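Local coordinates for putative uncharacterized protein (Mycobacterium avium, PDB 2Z6V) that is of unknown function but belongs to the sulfotransferase family and so probably transfers a sulfuryl group from the donor PAPS to an acceptor molecule, at residues R133-H137 against W138-H142; R215-F218 against D219-M223; W286-P289 against Q290-M294. One frame throughout, in Å; residues are numbered along the deposited sequence.

Contact 1: residues R133-H137 against W138-H142; sequences RSLLH and WQCVH
Leu136 and Gln139 grip each other twice, once through a side chain and once through the backbone. Leu136 N gives its proton almost straight (173°) to Gln139 OE1 at 3.0 Å, arriving tilted 31° from the plane of that amide. In return Gln139 N donates to Leu136 O at 2.9 Å. The glutamine chain, extended beyond CG, reaches back along the turn to make the first bond, which fixes the carbonyl half of its amide. A water that donates to Ser134 O also takes a weak bond from Gln139 NE2, so both ends of this buried amide have partners. One residue further on, Cys140 N donates to His137 O at 2.9 Å.

The apolar contacts flank this core. CD2 of Leu135 meets Cys140 SG at 3.8 Å. On another side Trp138 CD1 lies 3.9 Å from Leu136 CB, while Gln139 CG sits over one face of the indole, 3.8 Å above its plane. The indole nitrogen of Trp138 is held by Leu152 O, and its ring also meets Trp182.

The His137 imidazole makes a van der Waals contact of its own. CG anti to the backbone N (chi1 -176°) sets the ring where NE2 meets Val141 CG2 at 3.8 Å, obliquely; the ring also packs against His181.

Successive backbone bonds from each amide to the carbonyl three residues back are those of a short 3-10 turn. This turn takes the chain out of strand 132-134, an outermost strand of the parallel sheet in the sulfotransferase fold.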
loop_
_atom_site.group_PDB
_atom_site.type_symbol
_atom_site.label_atom_id
_atom_site.label_comp_id
_atom_site.label_asym_id
_atom_site.label_seq_id
_atom_site.Cartn_x
_atom_site.Cartn_y
_atom_site.Cartn_z
ATOM N N ARG A 133 13.241 5.561 9.277
ATOM C CA ARG A 133 12.877 6.109 7.975
ATOM C C ARG A 133 11.548 5.508 7.563
ATOM O O ARG A 133 11.255 4.352 7.877
ATOM C CB ARG A 133 13.915 5.770 6.897
ATOM C CG ARG A 133 15.234 6.532 6.991
ATOM C CD ARG A 133 15.071 8.049 6.856
ATOM N NE ARG A 133 15.575 8.702 8.061
ATOM C CZ ARG A 133 14.845 9.471 8.863
ATOM N NH1 ARG A 133 13.567 9.706 8.592
ATOM N NH2 ARG A 133 15.383 9.979 9.961
ATOM N N SER A 134 10.745 6.305 6.866
ATOM C CA SER A 134 9.449 5.862 6.373
ATOM C C SER A 134 9.391 6.180 4.882
ATOM O O SER A 134 10.117 7.044 4.403
ATOM C CB SER A 134 8.323 6.595 7.107
ATOM O OG SER A 134 8.274 6.231 8.477
ATOM N N LEU A 135 8.547 5.464 4.148
ATOM C CA LEU A 135 8.382 5.694 2.717
ATOM C C LEU A 135 7.352 6.809 2.597
ATOM O O LEU A 135 6.200 6.647 2.997
ATOM C CB LEU A 135 7.867 4.427 2.024
ATOM C CG LEU A 135 7.631 4.426 0.506
ATOM C CD1 LEU A 135 8.949 4.523 -0.232
ATOM C CD2 LEU A 135 6.902 3.143 0.099
ATOM N N LEU A 136 7.765 7.947 2.066
ATOM C CA LEU A 136 6.848 9.066 1.921
ATOM C C LEU A 136 6.231 9.037 0.538
ATOM O O LEU A 136 6.870 8.622 -0.427
ATOM C CB LEU A 136 7.597 10.376 2.161
ATOM C CG LEU A 136 8.432 10.324 3.448
ATOM C CD1 LEU A 136 9.124 11.654 3.653
ATOM C CD2 LEU A 136 7.538 9.979 4.649
ATOM N N HIS A 137 4.982 9.473 0.443
ATOM C CA HIS A 137 4.291 9.469 -0.832
ATOM C C HIS A 137 5.031 10.150 -1.989
ATOM O O HIS A 137 5.003 9.641 -3.120
ATOM C CB HIS A 137 2.897 10.082 -0.700
ATOM C CG HIS A 137 2.099 10.007 -1.964
ATOM N ND1 HIS A 137 1.744 8.806 -2.546
ATOM C CD2 HIS A 137 1.668 10.978 -2.807
ATOM C CE1 HIS A 137 1.135 9.041 -3.695
ATOM N NE2 HIS A 137 1.077 10.351 -3.877
ATOM N N TRP A 138 5.697 11.278 -1.738
ATOM C CA TRP A 138 6.389 11.939 -2.832
ATOM C C TRP A 138 7.524 11.095 -3.393
ATOM O O TRP A 138 7.924 11.276 -4.542
ATOM C CB TRP A 138 6.905 13.326 -2.431
ATOM C CG TRP A 138 8.152 13.387 -1.589
ATOM C CD1 TRP A 138 8.225 13.446 -0.219
ATOM C CD2 TRP A 138 9.501 13.496 -2.065
ATOM N NE1 TRP A 138 9.533 13.597 0.178
ATOM C CE2 TRP A 138 10.336 13.630 -0.932
ATOM C CE3 TRP A 138 10.084 13.495 -3.339
ATOM C CZ2 TRP A 138 11.726 13.767 -1.035
ATOM C CZ3 TRP A 138 11.475 13.632 -3.444
ATOM C CH2 TRP A 138 12.277 13.767 -2.297
ATOM N N GLN A 139 8.031 10.162 -2.591
ATOM C CA GLN A 139 9.115 9.293 -3.041
ATOM C C GLN A 139 8.572 8.185 -3.936
ATOM O O GLN A 139 9.334 7.414 -4.527
ATOM C CB GLN A 139 9.864 8.704 -1.845
ATOM C CG GLN A 139 10.474 9.772 -0.963
ATOM C CD GLN A 139 11.099 9.202 0.280
ATOM O OE1 GLN A 139 10.516 8.331 0.938
ATOM N NE2 GLN A 139 12.291 9.690 0.622
ATOM N N CYS A 140 7.249 8.109 -4.033
ATOM C CA CYS A 140 6.618 7.124 -4.890
ATOM C C CYS A 140 6.122 7.799 -6.167
ATOM O O CYS A 140 5.510 7.164 -7.022
ATOM C CB CYS A 140 5.475 6.442 -4.151
ATOM S SG CYS A 140 6.067 5.345 -2.848
ATOM N N VAL A 141 6.398 9.093 -6.284
ATOM C CA VAL A 141 6.028 9.869 -7.454
ATOM C C VAL A 141 7.315 10.302 -8.166
ATOM O O VAL A 141 7.467 10.104 -9.373
ATOM C CB VAL A 141 5.203 11.122 -7.062
ATOM C CG1 VAL A 141 4.992 12.032 -8.278
ATOM C CG2 VAL A 141 3.864 10.686 -6.502
ATOM N N HIS A 142 8.241 10.882 -7.411
ATOM C CA HIS A 142 9.521 11.329 -7.963
ATOM C C HIS A 142 10.681 10.830 -7.099
ATOM O O HIS A 142 11.310 11.611 -6.387
ATOM C CB HIS A 142 9.557 12.853 -8.035
ATOM C CG HIS A 142 8.475 13.438 -8.883
ATOM N ND1 HIS A 142 8.196 12.976 -10.153
ATOM C CD2 HIS A 142 7.615 14.458 -8.655
ATOM C CE1 HIS A 142 7.211 13.689 -10.670
ATOM N NE2 HIS A 142 6.840 14.594 -9.782
HETATM O O HOH W 1 12.467 8.497 3.851
#

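Contact 2: residues R215-F218 against D219-M223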
loop_
_atom_site.group_PDB
_atom_site.type_symbol
_atom_site.label_atom_id
_atom_site.label_comp_id
_atom_site.label_asym_id
_atom_site.label_seq_id
_atom_site.Cartn_x
_atom_site.Cartn_y
_atom_site.Cartn_z
ATOM N N ARG A 215 -6.620 -12.434 -9.567
ATOM C CA ARG A 215 -6.455 -13.872 -9.434
ATOM C C ARG A 215 -5.080 -14.269 -9.928
ATOM O O ARG A 215 -4.475 -15.218 -9.420
ATOM C CB ARG A 215 -7.543 -14.621 -10.210
ATOM C CG ARG A 215 -8.961 -14.393 -9.665
ATOM C CD ARG A 215 -9.994 -15.280 -10.358
ATOM N NE ARG A 215 -10.007 -16.636 -9.808
ATOM C CZ ARG A 215 -10.732 -17.016 -8.756
ATOM N NH1 ARG A 215 -11.523 -16.143 -8.136
ATOM N NH2 ARG A 215 -10.655 -18.268 -8.314
ATOM N N TRP A 216 -4.576 -13.525 -10.905
ATOM C CA TRP A 216 -3.261 -13.809 -11.458
ATOM C C TRP A 216 -2.221 -13.483 -10.411
ATOM O O TRP A 216 -1.301 -14.263 -10.155
ATOM C CB TRP A 216 -2.994 -12.951 -12.690
ATOM C CG TRP A 216 -1.552 -12.988 -13.129
ATOM C CD1 TRP A 216 -0.911 -14.019 -13.763
ATOM C CD2 TRP A 216 -0.566 -11.959 -12.939
ATOM N NE1 TRP A 216 0.411 -13.694 -13.979
ATOM C CE2 TRP A 216 0.650 -12.438 -13.486
ATOM C CE3 TRP A 216 -0.593 -10.679 -12.364
ATOM C CZ2 TRP A 216 1.833 -11.680 -13.475
ATOM C CZ3 TRP A 216 0.581 -9.921 -12.353
ATOM C CH2 TRP A 216 1.779 -10.429 -12.907
ATOM N N LEU A 217 -2.396 -12.315 -9.807
ATOM C CA LEU A 217 -1.485 -11.813 -8.794
ATOM C C LEU A 217 -1.341 -12.753 -7.609
ATOM O O LEU A 217 -0.230 -13.089 -7.212
ATOM C CB LEU A 217 -1.958 -10.442 -8.304
ATOM C CG LEU A 217 -0.992 -9.703 -7.376
ATOM C CD1 LEU A 217 0.289 -9.345 -8.128
ATOM C CD2 LEU A 217 -1.674 -8.459 -6.842
ATOM N N PHE A 218 -2.467 -13.179 -7.055
ATOM C CA PHE A 218 -2.472 -14.057 -5.895
ATOM C C PHE A 218 -2.107 -15.517 -6.164
ATOM O O PHE A 218 -1.423 -16.143 -5.356
ATOM C CB PHE A 218 -3.852 -14.012 -5.228
ATOM C CG PHE A 218 -4.109 -12.768 -4.428
ATOM C CD1 PHE A 218 -3.432 -11.587 -4.699
ATOM C CD2 PHE A 218 -5.056 -12.774 -3.411
ATOM C CE1 PHE A 218 -3.697 -10.421 -3.962
ATOM C CE2 PHE A 218 -5.331 -11.616 -2.668
ATOM C CZ PHE A 218 -4.649 -10.438 -2.945
ATOM N N ASP A 219 -2.553 -16.060 -7.297
ATOM C CA ASP A 219 -2.304 -17.467 -7.610
ATOM C C ASP A 219 -1.213 -17.818 -8.611
ATOM O O ASP A 219 -0.800 -18.975 -8.672
ATOM C CB ASP A 219 -3.605 -18.137 -8.068
ATOM C CG ASP A 219 -4.718 -18.022 -7.038
ATOM O OD1 ASP A 219 -4.416 -18.034 -5.820
ATOM O OD2 ASP A 219 -5.896 -17.935 -7.446
ATOM N N GLU A 220 -0.735 -16.847 -9.384
ATOM C CA GLU A 220 0.288 -17.139 -10.386
ATOM C C GLU A 220 1.549 -16.296 -10.335
ATOM O O GLU A 220 2.659 -16.816 -10.425
ATOM C CB GLU A 220 -0.304 -17.012 -11.786
ATOM C CG GLU A 220 -1.298 -18.090 -12.154
ATOM C CD GLU A 220 -1.890 -17.858 -13.533
ATOM O OE1 GLU A 220 -2.777 -16.984 -13.669
ATOM O OE2 GLU A 220 -1.453 -18.540 -14.486
ATOM N N ALA A 221 1.377 -14.988 -10.213
ATOM C CA ALA A 221 2.513 -14.077 -10.185
ATOM C C ALA A 221 3.625 -14.482 -9.220
ATOM O O ALA A 221 3.380 -14.834 -8.062
ATOM C CB ALA A 221 2.034 -12.665 -9.861
ATOM N N ASP A 222 4.854 -14.440 -9.722
ATOM C CA ASP A 222 6.021 -14.744 -8.912
ATOM C C ASP A 222 6.320 -13.393 -8.291
ATOM O O ASP A 222 6.664 -12.448 -8.999
ATOM C CB ASP A 222 7.183 -15.173 -9.799
ATOM C CG ASP A 222 8.414 -15.543 -9.003
ATOM O OD1 ASP A 222 8.801 -14.772 -8.100
ATOM O OD2 ASP A 222 9.000 -16.607 -9.290
ATOM N N MET A 223 6.199 -13.288 -6.976
ATOM C CA MET A 223 6.418 -12.006 -6.324
ATOM C C MET A 223 7.863 -11.622 -5.994
ATOM O O MET A 223 8.118 -10.529 -5.477
ATOM C CB MET A 223 5.555 -11.940 -5.063
ATOM C CG MET A 223 4.053 -12.068 -5.336
ATOM S SD MET A 223 3.400 -10.766 -6.422
ATOM C CE MET A 223 3.729 -9.314 -5.415
HETATM O O HOH W 2 1.437 -14.914 -6.168
#
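Arg215 O receives the amide of Asp219 at 3.0 Å, an ordinary helical bond in the last turn of helix 212-219. The two side chains do not pair: Arg215 NH2 stays 4.8 Å from Asp219 OD2, close enough for a mild attraction at most. Asp219 OD1 is instead hydrogen-bonded to Tyr314 OH, and Arg215 NH1 has a long, weak ion pair with Asp211.

Trp216 does most of the work. Its carbonyl oxygen accepts two amides from opposite faces of its plane, Glu220 N and Ala221 N, each at 2.8 Å; the second bond is the straighter, at 169°. With CG anti to the backbone N, the indole runs alongside the departing chain, and Ala221 CB settles over the six-membered ring, 3.7 Å from its centroid and 9° off the normal, a CH-pi contact. Glu220 OE1 comes up at the ring edge, 3.5 Å from Trp216 CD1, with the carboxylate turned 75° from the indole plane. Leu57 and Glu53 of helix 50-64 also touch this ring.

Leu217 sends CD1 to Met223 SD, 3.8 Å away, the two side chains crossing at about a right angle. A water is bonded to both Leu217 O and Ala221 O, though it has more acceptors nearby than protons to give.

Phe218 turns its ring away from the following residues, toward Trp310 and Tyr314 of helix 301-326. Its carbonyl oxygen is taken by Arg318 NH2.

The pair of amides converging on Trp216 O, one of them from five residues on, is a pi-turn ending an alpha helix. Asp222 then caps a backbone N in the turn leading into helix 224-238, making this a tight helix-to-helix junction.

Contact 3: residues W286-P289 against Q290-M294. With PLM (palmitic acid), chain C.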
loop_
_atom_site.group_PDB
_atom_site.type_symbol
_atom_site.label_atom_id
_atom_site.label_comp_id
_atom_site.label_asym_id
_atom_site.label_seq_id
_atom_site.Cartn_x
_atom_site.Cartn_y
_atom_site.Cartn_z
ATOM N N TRP A 286 -13.566 0.511 -2.688
ATOM C CA TRP A 286 -13.507 0.323 -4.134
ATOM C C TRP A 286 -14.395 1.249 -4.953
ATOM O O TRP A 286 -14.173 1.433 -6.152
ATOM C CB TRP A 286 -13.855 -1.119 -4.497
ATOM C CG TRP A 286 -12.848 -2.132 -4.085
ATOM C CD1 TRP A 286 -11.529 -1.921 -3.799
ATOM C CD2 TRP A 286 -13.060 -3.541 -3.978
ATOM N NE1 TRP A 286 -10.907 -3.114 -3.523
ATOM C CE2 TRP A 286 -11.825 -4.125 -3.626
ATOM C CE3 TRP A 286 -14.177 -4.370 -4.146
ATOM C CZ2 TRP A 286 -11.674 -5.496 -3.443
ATOM C CZ3 TRP A 286 -14.025 -5.740 -3.964
ATOM C CH2 TRP A 286 -12.783 -6.287 -3.616
ATOM N N ARG A 287 -15.400 1.831 -4.319
ATOM C CA ARG A 287 -16.300 2.705 -5.039
ATOM C C ARG A 287 -15.607 3.900 -5.683
ATOM O O ARG A 287 -15.912 4.255 -6.826
ATOM C CB ARG A 287 -17.428 3.155 -4.117
ATOM C CG ARG A 287 -18.476 2.072 -3.889
ATOM C CD ARG A 287 -19.533 2.557 -2.926
ATOM N NE ARG A 287 -20.553 1.548 -2.635
ATOM C CZ ARG A 287 -21.477 1.128 -3.496
ATOM N NH1 ARG A 287 -21.527 1.622 -4.728
ATOM N NH2 ARG A 287 -22.358 0.214 -3.114
ATOM N N LEU A 288 -14.661 4.510 -4.977
ATOM C CA LEU A 288 -13.961 5.666 -5.521
ATOM C C LEU A 288 -13.250 5.377 -6.855
ATOM O O LEU A 288 -13.531 6.038 -7.855
ATOM C CB LEU A 288 -12.985 6.230 -4.480
ATOM C CG LEU A 288 -12.147 7.445 -4.900
ATOM C CD1 LEU A 288 -12.993 8.457 -5.674
ATOM C CD2 LEU A 288 -11.548 8.086 -3.657
ATOM N N PRO A 289 -12.328 4.392 -6.898
ATOM C CA PRO A 289 -11.689 4.160 -8.200
ATOM C C PRO A 289 -12.652 3.655 -9.278
ATOM O O PRO A 289 -12.435 3.887 -10.468
ATOM C CB PRO A 289 -10.559 3.170 -7.874
ATOM C CG PRO A 289 -11.019 2.489 -6.647
ATOM C CD PRO A 289 -11.668 3.604 -5.845
ATOM N N GLN A 290 -13.712 2.969 -8.865
ATOM C CA GLN A 290 -14.707 2.479 -9.818
ATOM C C GLN A 290 -15.369 3.683 -10.470
ATOM O O GLN A 290 -15.571 3.709 -11.680
ATOM C CB GLN A 290 -15.788 1.659 -9.111
ATOM C CG GLN A 290 -15.395 0.242 -8.725
ATOM C CD GLN A 290 -16.368 -0.370 -7.723
ATOM O OE1 GLN A 290 -17.540 0.011 -7.668
ATOM N NE2 GLN A 290 -15.892 -1.327 -6.934
ATOM N N SER A 291 -15.689 4.686 -9.660
ATOM C CA SER A 291 -16.349 5.887 -10.154
ATOM C C SER A 291 -15.435 6.804 -10.950
ATOM O O SER A 291 -15.916 7.642 -11.715
ATOM C CB SER A 291 -16.969 6.676 -8.995
ATOM O OG SER A 291 -15.981 7.265 -8.172
ATOM N N LEU A 292 -14.126 6.647 -10.782
ATOM C CA LEU A 292 -13.184 7.493 -11.504
ATOM C C LEU A 292 -12.893 7.045 -12.926
ATOM O O LEU A 292 -12.561 7.871 -13.774
ATOM C CB LEU A 292 -11.852 7.595 -10.752
ATOM C CG LEU A 292 -11.818 8.355 -9.423
ATOM C CD1 LEU A 292 -10.394 8.355 -8.885
ATOM C CD2 LEU A 292 -12.315 9.788 -9.613
ATOM N N VAL A 293 -13.017 5.750 -13.202
ATOM C CA VAL A 293 -12.701 5.260 -14.542
ATOM C C VAL A 293 -13.681 4.270 -15.158
ATOM O O VAL A 293 -13.478 3.834 -16.290
ATOM C CB VAL A 293 -11.293 4.605 -14.558
ATOM C CG1 VAL A 293 -10.276 5.540 -13.914
ATOM C CG2 VAL A 293 -11.321 3.265 -13.833
ATOM N N MET A 294 -14.737 3.916 -14.429
ATOM C CA MET A 294 -15.714 2.951 -14.937
ATOM C C MET A 294 -17.146 3.462 -15.028
ATOM O O MET A 294 -17.539 4.398 -14.326
ATOM C CB MET A 294 -15.745 1.700 -14.053
ATOM C CG MET A 294 -14.472 0.893 -14.002
ATOM S SD MET A 294 -14.634 -0.419 -12.765
ATOM C CE MET A 294 -13.322 0.008 -11.656
HETATM C C1 PLM C . -8.037 -4.004 -5.295
HETATM O O1 PLM C . -8.651 -5.002 -5.730
HETATM O O2 PLM C . -7.315 -3.237 -5.967
HETATM C C2 PLM C . -8.177 -3.681 -3.804
HETATM C C3 PLM C . -7.930 -4.922 -2.944
HETATM C C4 PLM C . -7.931 -4.605 -1.447
HETATM C C5 PLM C . -6.828 -3.609 -1.078
HETATM C C6 PLM C . -7.236 -2.167 -1.384
HETATM C C7 PLM C . -6.020 -1.243 -1.308
HETATM C C8 PLM C . -5.107 -1.452 -2.517
HETATM C C9 PLM C . -3.641 -1.398 -2.086
HETATM C CA PLM C . -3.341 -0.136 -1.276
HETATM C CB PLM C . -2.069 -0.300 -0.440
HETATM C CC PLM C . -2.190 -1.534 0.455
HETATM C CD PLM C . -1.897 -2.812 -0.334
HETATM C CE PLM C . -2.492 -4.056 0.331
HETATM C CF PLM C . -4.020 -3.974 0.329
HETATM C CG PLM C . -4.659 -5.260 0.853
#
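A chi1 of 70° swings Ser291 OG back over its own helix, between the backbone N and the carbonyl carbon, where it donates to Leu288 O at 2.8 Å. The hydroxyl is tilted from the plane of that carbonyl and lies well off to one side of it, with a C=O...OG angle of 122°. Leu288 has CG anti to its N, which carries CD1 along the helix to within 3.9 Å of Leu292 CG; the two leucines cross obliquely in an apolar contact one turn apart.

Under these side chains runs the backbone of helix 287-293. Gln290 N bonds to Trp286 O at 3.2 Å, and Ser291 N to Arg287 O at 2.9 Å. Further on the bonding is looser. Leu292 N divides itself between Leu288 O and Pro289 O, weakly in both cases, and Val293 N makes a weak bond to Pro289 O. Pro289 lies in the first turn, where its ring nitrogen, having no proton, forfeits no helical bond.

The extended side chain of Gln290 passes beside Trp286 O with its CB and CG. The indole of Trp286 leads away from residues 290-294 to a bound palmitic acid, whose C3 lies at the ring edge, in plane, 3.8 Å from Trp286 CZ2; a still closer approach of the lipid to the indole nitrogen is doubtful.

Helix 301-326 packs on the N-terminal part of this segment, with Met304 and Gln311 on Trp286 and Gln301 on both Arg287 and Gln290. The Arg287 guanidinium is tied to Tyr388 and Glu387. At the C-terminal end Arg75 of helix 70-96 packs on Leu292 and Val293, so this short helix joins the two long ones.

Contacts 1, 2 and 3 follow one another along the chain, all within its sulfotransferase region. None touches another: their centres are 23 to 26 Å apart, and the closest approach is about 9 Å between nearest atoms of contacts 2 and 3. Contacts 1 and 2 lie on opposite sides of the chain's centre. Contact 1 leaves an outermost strand of the parallel sheet, while contacts 2 and 3 belong to helical parts and both pack on helix 301-326. Helix 224-238, which begins just after contact 2, also packs on contact 1. Palmitic acid touches contact 3 and lies about 6 Å from the Phe218 side chain of contact 2, with the Leu135 side chain of contact 1 further off at about 10 Å.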